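Local coordinates for protein uncharacterized N-acetyltransferase D2E76_00625 (PDB 6YCA) that probably transfers the acetyl group of acetyl-CoA to an amine, as a GCN5-related N-acetyltransferase of the Eis type, but is unable to modify aminoglycosides, at residues W85-G90 / T197-R202; A133-S138 / E307-L312. All coordinates share one frame; numbering follows the deposited sequence.

Overall arrangement
Both contacts are buried near the middle of the chain, and both tie the N-terminal GNAT region to the central one. Their nearest atoms are about 4 Å apart, without touching. Strand 93-104 serves both: its H96 packs against L86 and V200 of contact 1 and is hydrogen-bonded through NE2 to S134 OG of contact 2. In contact 1 a loop of the central region runs along the end of strand 75-87, held by scattered backbone bonds, a hydroxyl pair and one indole face, about 13 Å from the cofactor at the V200 side chain. Contact 2 pairs two strands in regular antiparallel fashion, and segment 133-138 runs on from the ladder into the acetyl-CoA pocket.

Contact 1 of 2, residues W85-G90 / T197-R202; sequences WLTVPG and TGSVAR
Two hydrogen bonds hold S199 OG: it receives one from T87 OG1, the oxygens 2.8 Å apart, and has a second with W196 O just before the segment. Its torsion (chi1 56°) tucks the hydroxyl between the backbone N and the carbonyl carbon of its own residue, and there it also lies in the plane of the W85 ring, at its edge. T87 turns OG1 to meet it, with CG2 anti to the backbone N. Next to this pair the backbones join. T87 N reaches S199 O at 2.9 Å, nearly along the C=O axis, and T87 O takes G198 N at 2.9 Å with an N-H...O angle of 168°. The chains run antiparallel, yet only L86 and V200 form a bridge: the loop between helices 184-192 and 204-216 of the central GNAT region lies along the end of strand 75-87 of the N-terminal one. Further along, A201 N bonds W85 O at 3.2 Å, approaching from above the carbonyl plane. The indole is laid over this part of the loop, so that A201 CB sits 3.4 Å from the centroid of the W85 five-membered ring, a CH-pi contact 15° off the normal; R93 adds a cation-pi contact to the same indole. At the far end T197 CG2 rests 3.8 Å from P89 CD, the two side chains crossing at about a right angle.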
ATOM      1  N   TRP A  85     -30.746 -30.768  -5.700  1.00 25.44           N
ATOM      2  CA  TRP A  85     -31.949 -30.211  -5.101  1.00 25.93           C
ATOM      3  C   TRP A  85     -31.647 -28.816  -4.563  1.00 25.39           C
ATOM      4  O   TRP A  85     -30.488 -28.424  -4.416  1.00 27.39           O
ATOM      5  CB  TRP A  85     -32.539 -31.108  -3.996  1.00 22.50           C
ATOM      6  CG  TRP A  85     -31.562 -31.596  -2.951  1.00 23.44           C
ATOM      7  CD1 TRP A  85     -31.047 -32.855  -2.841  1.00 25.15           C
ATOM      8  CD2 TRP A  85     -31.016 -30.843  -1.855  1.00 25.31           C
ATOM      9  NE1 TRP A  85     -30.206 -32.930  -1.754  1.00 25.94           N
ATOM     10  CE2 TRP A  85     -30.168 -31.709  -1.135  1.00 25.92           C
ATOM     11  CE3 TRP A  85     -31.157 -29.519  -1.418  1.00 23.01           C
ATOM     12  CZ2 TRP A  85     -29.459 -31.295  -0.006  1.00 25.99           C
ATOM     13  CZ3 TRP A  85     -30.453 -29.110  -0.295  1.00 22.32           C
ATOM     14  CH2 TRP A  85     -29.616 -29.996   0.398  1.00 24.64           C
ATOM     15  N   LEU A  86     -32.706 -28.056  -4.294  1.00 21.65           N
ATOM     16  CA  LEU A  86     -32.578 -26.707  -3.756  1.00 23.10           C
ATOM     17  C   LEU A  86     -33.675 -26.488  -2.728  1.00 27.70           C
ATOM     18  O   LEU A  86     -34.845 -26.785  -2.993  1.00 28.38           O
ATOM     19  CB  LEU A  86     -32.696 -25.657  -4.864  1.00 23.62           C
ATOM     20  CG  LEU A  86     -32.259 -24.226  -4.550  1.00 21.96           C
ATOM     21  CD1 LEU A  86     -31.697 -23.586  -5.805  1.00 22.15           C
ATOM     22  CD2 LEU A  86     -33.412 -23.402  -4.016  1.00 22.79           C
ATOM     23  N   THR A  87     -33.295 -25.967  -1.564  1.00 29.71           N
ATOM     24  CA  THR A  87     -34.231 -25.725  -0.473  1.00 31.94           C
ATOM     25  C   THR A  87     -34.900 -24.364  -0.652  1.00 27.88           C
ATOM     26  O   THR A  87     -34.227 -23.329  -0.633  1.00 23.94           O
ATOM     27  CB  THR A  87     -33.513 -25.802   0.875  1.00 31.43           C
ATOM     28  OG1 THR A  87     -32.850 -27.069   1.000  1.00 29.78           O
ATOM     29  CG2 THR A  87     -34.506 -25.634   2.017  1.00 32.14           C
ATOM     30  N   VAL A  88     -36.220 -24.373  -0.821  1.00 26.84           N
ATOM     31  CA  VAL A  88     -37.022 -23.165  -1.010  1.00 29.57           C
ATOM     32  C   VAL A  88     -37.637 -22.767   0.330  1.00 32.42           C
ATOM     33  O   VAL A  88     -37.638 -23.583   1.264  1.00 34.56           O
ATOM     34  CB  VAL A  88     -38.104 -23.401  -2.075  1.00 30.90           C
ATOM     35  CG1 VAL A  88     -37.463 -23.826  -3.382  1.00 31.15           C
ATOM     36  CG2 VAL A  88     -39.105 -24.438  -1.584  1.00 34.42           C
ATOM     37  N   PRO A  89     -38.150 -21.542   0.483  1.00 29.51           N
ATOM     38  CA  PRO A  89     -38.749 -21.147   1.767  1.00 26.56           C
ATOM     39  C   PRO A  89     -39.810 -22.129   2.238  1.00 26.13           C
ATOM     40  O   PRO A  89     -40.719 -22.500   1.494  1.00 34.01           O
ATOM     41  CB  PRO A  89     -39.351 -19.773   1.459  1.00 24.45           C
ATOM     42  CG  PRO A  89     -38.470 -19.224   0.405  1.00 26.57           C
ATOM     43  CD  PRO A  89     -38.047 -20.398  -0.441  1.00 27.86           C
ATOM     44  N   GLY A  90     -39.695 -22.536   3.499  1.00 21.44           N
ATOM     45  CA  GLY A  90     -40.525 -23.573   4.060  1.00 22.59           C
ATOM     46  C   GLY A  90     -39.836 -24.908   4.225  1.00 24.12           C
ATOM     47  O   GLY A  90     -40.407 -25.809   4.850  1.00 23.96           O
ATOM     48  N   THR A 197     -32.684 -22.116   3.946  1.00 27.05           N
ATOM     49  CA  THR A 197     -33.166 -21.731   2.627  1.00 29.26           C
ATOM     50  C   THR A 197     -32.002 -21.310   1.741  1.00 32.78           C
ATOM     51  O   THR A 197     -31.147 -20.520   2.155  1.00 35.31           O
ATOM     52  CB  THR A 197     -34.170 -20.591   2.744  1.00 27.70           C
ATOM     53  OG1 THR A 197     -35.269 -21.011   3.556  1.00 35.89           O
ATOM     54  CG2 THR A 197     -34.694 -20.212   1.368  1.00 24.36           C
ATOM     55  N   GLY A 198     -31.974 -21.842   0.516  1.00 27.01           N
ATOM     56  CA  GLY A 198     -30.902 -21.613  -0.422  1.00 19.34           C
ATOM     57  C   GLY A 198     -29.912 -22.754  -0.533  1.00 18.86           C
ATOM     58  O   GLY A 198     -29.144 -22.797  -1.500  1.00 18.41           O
ATOM     59  N   SER A 199     -29.919 -23.680   0.422  1.00 21.99           N
ATOM     60  CA  SER A 199     -28.994 -24.804   0.391  1.00 21.60           C
ATOM     61  C   SER A 199     -29.252 -25.696  -0.820  1.00 23.17           C
ATOM     62  O   SER A 199     -30.385 -25.851  -1.283  1.00 29.18           O
ATOM     63  CB  SER A 199     -29.105 -25.611   1.690  1.00 19.08           C
ATOM     64  OG  SER A 199     -30.434 -26.043   1.919  1.00 19.94           O
ATOM     65  N   VAL A 200     -28.172 -26.259  -1.355  1.00 19.36           N
ATOM     66  CA  VAL A 200     -28.228 -27.123  -2.524  1.00 20.06           C
ATOM     67  C   VAL A 200     -27.524 -28.427  -2.189  1.00 21.45           C
ATOM     68  O   VAL A 200     -26.736 -28.510  -1.244  1.00 25.37           O
ATOM     69  CB  VAL A 200     -27.605 -26.479  -3.779  1.00 19.87           C
ATOM     70  CG1 VAL A 200     -28.185 -25.089  -4.005  1.00 19.58           C
ATOM     71  CG2 VAL A 200     -26.096 -26.432  -3.655  1.00 19.42           C
ATOM     72  N   ALA A 201     -27.833 -29.461  -2.967  1.00 21.37           N
ATOM     73  CA  ALA A 201     -27.201 -30.755  -2.759  1.00 21.96           C
ATOM     74  C   ALA A 201     -25.706 -30.676  -3.044  1.00 22.92           C
ATOM     75  O   ALA A 201     -25.264 -29.977  -3.960  1.00 24.99           O
ATOM     76  CB  ALA A 201     -27.830 -31.796  -3.681  1.00 23.17           C
ATOM     77  N   ARG A 202     -24.927 -31.416  -2.253  1.00 21.73           N
ATOM     78  CA  ARG A 202     -23.499 -31.610  -2.485  1.00 22.30           C
ATOM     79  C   ARG A 202     -23.290 -33.059  -2.898  1.00 28.50           C
ATOM     80  O   ARG A 202     -23.113 -33.936  -2.038  1.00 32.72           O
ATOM     81  CB  ARG A 202     -22.684 -31.278  -1.233  1.00 24.87           C
ATOM     82  CG  ARG A 202     -22.541 -29.788  -0.966  1.00 23.01           C
ATOM     83  CD  ARG A 202     -21.722 -29.521   0.285  1.00 19.47           C
ATOM     84  NE  ARG A 202     -21.613 -28.090   0.558  1.00 18.59           N
ATOM     85  CZ  ARG A 202     -20.887 -27.565   1.538  1.00 19.72           C
ATOM     86  NH1 ARG A 202     -20.201 -28.351   2.356  1.00 23.07           N
ATOM     87  NH2 ARG A 202     -20.841 -26.252   1.698  1.00 22.40           N
TER

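Contact 2 of 2, residues A133-S138 / E307-L312; sequences ASLRAS and ETWLRL. With ACO (acetyl coenzyme *a), chain G.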
ATOM      1  N   ALA A 133     -33.148 -23.998 -11.956  1.00 28.54           N
ATOM      2  CA  ALA A 133     -31.739 -24.173 -12.269  1.00 22.85           C
ATOM      3  C   ALA A 133     -30.981 -22.982 -11.706  1.00 28.15           C
ATOM      4  O   ALA A 133     -31.495 -21.859 -11.696  1.00 31.89           O
ATOM      5  CB  ALA A 133     -31.503 -24.263 -13.783  1.00 18.80           C
ATOM      6  N   SER A 134     -29.770 -23.233 -11.213  1.00 27.24           N
ATOM      7  CA  SER A 134     -28.943 -22.181 -10.642  1.00 23.03           C
ATOM      8  C   SER A 134     -27.494 -22.404 -11.050  1.00 28.30           C
ATOM      9  O   SER A 134     -27.090 -23.519 -11.389  1.00 31.85           O
ATOM     10  CB  SER A 134     -29.057 -22.129  -9.116  1.00 21.22           C
ATOM     11  OG  SER A 134     -28.232 -23.105  -8.506  1.00 21.80           O
ATOM     12  N   LEU A 135     -26.713 -21.327 -11.006  1.00 29.24           N
ATOM     13  CA  LEU A 135     -25.303 -21.387 -11.363  1.00 28.54           C
ATOM     14  C   LEU A 135     -24.549 -20.322 -10.584  1.00 18.88           C
ATOM     15  O   LEU A 135     -25.140 -19.525  -9.854  1.00 17.37           O
ATOM     16  CB  LEU A 135     -25.088 -21.243 -12.879  1.00 32.71           C
ATOM     17  CG  LEU A 135     -25.667 -20.025 -13.607  1.00 31.83           C
ATOM     18  CD1 LEU A 135     -24.796 -18.784 -13.432  1.00 33.01           C
ATOM     19  CD2 LEU A 135     -25.870 -20.332 -15.083  1.00 27.47           C
ATOM     20  N   ARG A 136     -23.229 -20.330 -10.731  1.00 17.38           N
ATOM     21  CA  ARG A 136     -22.369 -19.278 -10.200  1.00 19.12           C
ATOM     22  C   ARG A 136     -21.757 -18.571 -11.403  1.00 22.49           C
ATOM     23  O   ARG A 136     -20.951 -19.158 -12.130  1.00 27.14           O
ATOM     24  CB  ARG A 136     -21.291 -19.871  -9.295  1.00 18.44           C
ATOM     25  CG  ARG A 136     -21.845 -20.731  -8.170  1.00 19.84           C
ATOM     26  CD  ARG A 136     -22.666 -19.913  -7.187  1.00 25.22           C
ATOM     27  NE  ARG A 136     -23.308 -20.742  -6.169  1.00 25.58           N
ATOM     28  CZ  ARG A 136     -24.561 -21.179  -6.247  1.00 21.86           C
ATOM     29  NH1 ARG A 136     -25.313 -20.856  -7.288  1.00 19.68           N
ATOM     30  NH2 ARG A 136     -25.067 -21.927  -5.282  1.00 23.95           N
ATOM     31  N   ALA A 137     -22.131 -17.311 -11.602  1.00 18.82           N
ATOM     32  CA  ALA A 137     -21.773 -16.600 -12.821  1.00 19.83           C
ATOM     33  C   ALA A 137     -20.350 -16.060 -12.746  1.00 22.26           C
ATOM     34  O   ALA A 137     -19.954 -15.446 -11.751  1.00 21.47           O
ATOM     35  CB  ALA A 137     -22.757 -15.463 -13.071  1.00 23.18           C
ATOM     36  N   SER A 138     -19.581 -16.288 -13.812  1.00 27.88           N
ATOM     37  CA  SER A 138     -18.259 -15.683 -13.900  1.00 32.64           C
ATOM     38  C   SER A 138     -18.352 -14.192 -14.200  1.00 38.39           C
ATOM     39  O   SER A 138     -17.486 -13.415 -13.779  1.00 43.56           O
ATOM     40  CB  SER A 138     -17.430 -16.400 -14.964  1.00 26.40           C
ATOM     41  OG  SER A 138     -18.013 -16.229 -16.242  1.00 26.23           O
ATOM     42  N   GLU A 307     -24.451 -14.374  -5.408  1.00 22.92           N
ATOM     43  CA  GLU A 307     -24.181 -15.800  -5.268  1.00 25.74           C
ATOM     44  C   GLU A 307     -25.029 -16.637  -6.216  1.00 26.08           C
ATOM     45  O   GLU A 307     -24.546 -17.080  -7.264  1.00 30.35           O
ATOM     46  CB  GLU A 307     -24.378 -16.265  -3.826  1.00 23.70           C
ATOM     47  CG  GLU A 307     -23.859 -17.661  -3.602  1.00 27.20           C
ATOM     48  CD  GLU A 307     -24.078 -18.155  -2.195  1.00 32.41           C
ATOM     49  OE1 GLU A 307     -25.204 -18.007  -1.667  1.00 30.98           O
ATOM     50  OE2 GLU A 307     -23.100 -18.671  -1.612  1.00 38.24           O
ATOM     51  N   THR A 308     -26.288 -16.869  -5.855  1.00 17.58           N
ATOM     52  CA  THR A 308     -27.144 -17.747  -6.637  1.00 18.81           C
ATOM     53  C   THR A 308     -27.771 -16.966  -7.783  1.00 21.05           C
ATOM     54  O   THR A 308     -28.512 -16.001  -7.556  1.00 23.30           O
ATOM     55  CB  THR A 308     -28.249 -18.338  -5.764  1.00 20.23           C
ATOM     56  OG1 THR A 308     -27.680 -18.994  -4.625  1.00 21.46           O
ATOM     57  CG2 THR A 308     -29.061 -19.341  -6.563  1.00 19.74           C
ATOM     58  N   TRP A 309     -27.478 -17.378  -9.011  1.00 20.44           N
ATOM     59  CA  TRP A 309     -28.206 -16.915 -10.187  1.00 20.96           C
ATOM     60  C   TRP A 309     -29.272 -17.971 -10.461  1.00 21.10           C
ATOM     61  O   TRP A 309     -28.977 -19.048 -10.984  1.00 21.80           O
ATOM     62  CB  TRP A 309     -27.271 -16.717 -11.376  1.00 23.54           C
ATOM     63  CG  TRP A 309     -26.381 -15.523 -11.237  1.00 24.31           C
ATOM     64  CD1 TRP A 309     -25.281 -15.414 -10.447  1.00 22.66           C
ATOM     65  CD2 TRP A 309     -26.533 -14.255 -11.890  1.00 27.05           C
ATOM     66  NE1 TRP A 309     -24.727 -14.165 -10.575  1.00 20.09           N
ATOM     67  CE2 TRP A 309     -25.479 -13.434 -11.454  1.00 20.92           C
ATOM     68  CE3 TRP A 309     -27.458 -13.738 -12.802  1.00 31.11           C
ATOM     69  CZ2 TRP A 309     -25.318 -12.126 -11.900  1.00 22.72           C
ATOM     70  CZ3 TRP A 309     -27.297 -12.438 -13.243  1.00 27.35           C
ATOM     71  CH2 TRP A 309     -26.236 -11.649 -12.791  1.00 24.45           C
ATOM     72  N   LEU A 310     -30.507 -17.668 -10.074  1.00 20.98           N
ATOM     73  CA  LEU A 310     -31.605 -18.622 -10.110  1.00 21.61           C
ATOM     74  C   LEU A 310     -32.440 -18.423 -11.366  1.00 22.12           C
ATOM     75  O   LEU A 310     -32.739 -17.291 -11.754  1.00 22.30           O
ATOM     76  CB  LEU A 310     -32.489 -18.460  -8.871  1.00 21.03           C
ATOM     77  CG  LEU A 310     -33.683 -19.403  -8.758  1.00 21.78           C
ATOM     78  CD1 LEU A 310     -33.219 -20.843  -8.765  1.00 21.85           C
ATOM     79  CD2 LEU A 310     -34.464 -19.105  -7.497  1.00 24.81           C
ATOM     80  N   ARG A 311     -32.802 -19.534 -12.006  1.00 22.82           N
ATOM     81  CA  ARG A 311     -33.648 -19.534 -13.199  1.00 25.14           C
ATOM     82  C   ARG A 311     -34.830 -20.459 -12.946  1.00 30.58           C
ATOM     83  O   ARG A 311     -34.648 -21.670 -12.790  1.00 37.19           O
ATOM     84  CB  ARG A 311     -32.848 -19.994 -14.414  1.00 24.33           C
ATOM     85  CG  ARG A 311     -33.671 -20.381 -15.615  1.00 25.56           C
ATOM     86  CD  ARG A 311     -34.267 -19.187 -16.339  1.00 26.28           C
ATOM     87  NE  ARG A 311     -35.647 -19.462 -16.727  1.00 30.75           N
ATOM     88  CZ  ARG A 311     -36.243 -18.978 -17.811  1.00 31.50           C
ATOM     89  NH1 ARG A 311     -35.582 -18.192 -18.646  1.00 33.02           N
ATOM     90  NH2 ARG A 311     -37.504 -19.293 -18.065  1.00 33.82           N
ATOM     91  N   LEU A 312     -36.035 -19.894 -12.897  1.00 26.79           N
ATOM     92  CA  LEU A 312     -37.252 -20.677 -12.698  1.00 26.07           C
ATOM     93  C   LEU A 312     -37.624 -21.370 -14.007  1.00 28.51           C
ATOM     94  O   LEU A 312     -37.994 -20.709 -14.986  1.00 30.31           O
ATOM     95  CB  LEU A 312     -38.381 -19.775 -12.209  1.00 26.46           C
ATOM     96  CG  LEU A 312     -38.140 -19.051 -10.882  1.00 25.59           C
ATOM     97  CD1 LEU A 312     -39.305 -18.146 -10.534  1.00 26.23           C
ATOM     98  CD2 LEU A 312     -37.899 -20.046  -9.763  1.00 25.46           C
TER
HETATM   99  N1A ACO G 501     -20.115 -10.020 -21.776  1.00 51.70           N
HETATM  100  C2A ACO G 501     -21.102  -9.278 -22.297  1.00 51.61           C
HETATM  101  N3A ACO G 501     -22.078  -9.684 -23.117  1.00 49.99           N
HETATM  102  C4A ACO G 501     -22.106 -10.989 -23.486  1.00 47.45           C
HETATM  103  C5A ACO G 501     -21.125 -11.862 -23.005  1.00 47.15           C
HETATM  104  C6A ACO G 501     -20.074 -11.331 -22.099  1.00 49.11           C
HETATM  105  N6A ACO G 501     -19.109 -12.149 -21.613  1.00 49.59           N
HETATM  106  N7A ACO G 501     -21.365 -13.084 -23.507  1.00 47.12           N
HETATM  107  C8A ACO G 501     -22.471 -12.979 -24.278  1.00 47.54           C
HETATM  108  N9A ACO G 501     -22.907 -11.708 -24.281  1.00 48.45           N
HETATM  109  C1B ACO G 501     -24.114 -11.221 -25.003  1.00 51.40           C
HETATM  110  C2B ACO G 501     -23.847 -11.143 -26.506  1.00 48.25           C
HETATM  111  O2B ACO G 501     -23.417  -9.832 -26.874  1.00 47.11           O
HETATM  112  C3B ACO G 501     -25.268 -11.368 -27.020  1.00 50.54           C
HETATM  113  O3B ACO G 501     -25.970 -10.135 -26.936  1.00 57.37           O
HETATM  114  P3B ACO G 501     -26.919  -9.659 -28.144  1.00 65.59           P
HETATM  115  O7A ACO G 501     -26.097  -9.566 -29.407  1.00 67.35           O
HETATM  116  O8A ACO G 501     -28.044 -10.655 -28.307  1.00 64.29           O
HETATM  117  O9A ACO G 501     -27.479  -8.301 -27.789  1.00 69.15           O
HETATM  118  C4B ACO G 501     -25.880 -12.327 -26.005  1.00 51.27           C
HETATM  119  O4B ACO G 501     -25.162 -12.163 -24.789  1.00 54.52           O
HETATM  120  C5B ACO G 501     -25.821 -13.784 -26.454  1.00 46.65           C
HETATM  121  O5B ACO G 501     -24.476 -14.054 -26.826  1.00 42.85           O
HETATM  122  P1A ACO G 501     -23.998 -15.464 -27.412  1.00 40.53           P
HETATM  123  O1A ACO G 501     -23.513 -15.259 -28.827  1.00 44.32           O
HETATM  124  O2A ACO G 501     -25.160 -16.421 -27.357  1.00 41.75           O
HETATM  125  O3A ACO G 501     -22.808 -16.026 -26.496  1.00 41.87           O
HETATM  126  P2A ACO G 501     -21.325 -16.554 -26.825  1.00 45.01           P
HETATM  127  O4A ACO G 501     -21.400 -17.607 -27.909  1.00 50.32           O
HETATM  128  O5A ACO G 501     -20.461 -15.395 -27.269  1.00 45.04           O
HETATM  129  O6A ACO G 501     -20.726 -17.168 -25.463  1.00 40.77           O
HETATM  130  CBP ACO G 501     -19.876 -16.891 -23.212  1.00 44.05           C
HETATM  131  CCP ACO G 501     -20.847 -16.398 -24.266  1.00 41.35           C
HETATM  132  CDP ACO G 501     -20.046 -18.389 -23.011  1.00 42.85           C
HETATM  133  CEP ACO G 501     -20.151 -16.156 -21.910  1.00 45.04           C
HETATM  134  CAP ACO G 501     -18.480 -16.574 -23.745  1.00 46.84           C
HETATM  135  OAP ACO G 501     -18.381 -15.149 -23.883  1.00 44.71           O
HETATM  136  C9P ACO G 501     -17.368 -17.078 -22.863  1.00 50.34           C
HETATM  137  O9P ACO G 501     -16.896 -18.189 -23.048  1.00 48.84           O
HETATM  138  N8P ACO G 501     -16.937 -16.247 -21.915  1.00 55.35           N
HETATM  139  C7P ACO G 501     -15.850 -16.552 -21.000  1.00 58.15           C
HETATM  140  C6P ACO G 501     -16.104 -17.787 -20.143  1.00 58.16           C
HETATM  141  C5P ACO G 501     -17.281 -17.587 -19.220  1.00 60.21           C
HETATM  142  O5P ACO G 501     -17.490 -16.501 -18.698  1.00 65.36           O
HETATM  143  N4P ACO G 501     -18.062 -18.646 -19.042  1.00 56.23           N
HETATM  144  C3P ACO G 501     -19.196 -18.594 -18.147  1.00 58.14           C
HETATM  145  C2P ACO G 501     -18.903 -19.350 -16.858  1.00 60.55           C
HETATM  146  S1P ACO G 501     -20.313 -19.271 -15.811  1.00 60.31           S
HETATM  147  C   ACO G 501     -20.504 -20.901 -15.493  1.00 62.60           C
HETATM  148  O   ACO G 501     -19.539 -21.639 -15.602  1.00 62.59           O
HETATM  149  CH3 ACO G 501     -21.847 -21.427 -15.080  1.00 63.37           C
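W309 shares a face of the antiparallel ladder with A133, L135 and R311; R136 lies just past the paired residues. A137 CB sits over one face of the W309 indole, 3.6 Å from the centroid of the W309 five-membered ring; W309 CB touches L135 CD1 at 3.8 Å, the side chains crossing obliquely, and W309 NE1 is bonded to D306. R136, bent at chi2 (-65°), folds back beside E307 and T308, pointing the same way; T308 OG1, itself bonded to T152 OG1, and E307 CG lie over one guanidinium face. L135 and W309 form a hydrogen-bonded pair (L135 N to W309 O 3.2 Å, W309 N to L135 O 3.3 Å), as do A133 and R311; L135 O also takes R136 NH1 weakly (2.9 Å). Strand 299-312 of the central GNAT region lies between 132-135 and 149-160 of the N-terminal one, where a GNAT fold usually has its last strand. S138 OG donates to acetyl-CoA O5P at 2.5 Å, and L135 CB faces the acetyl methyl. R136 NE and E307 OE2, 5.0 Å apart, probably attract without a salt bridge; R136 NH2 bonds T413 O and E307 OE1 bonds T152 and A411 N, consistent with holding the C-terminal tail against these strands.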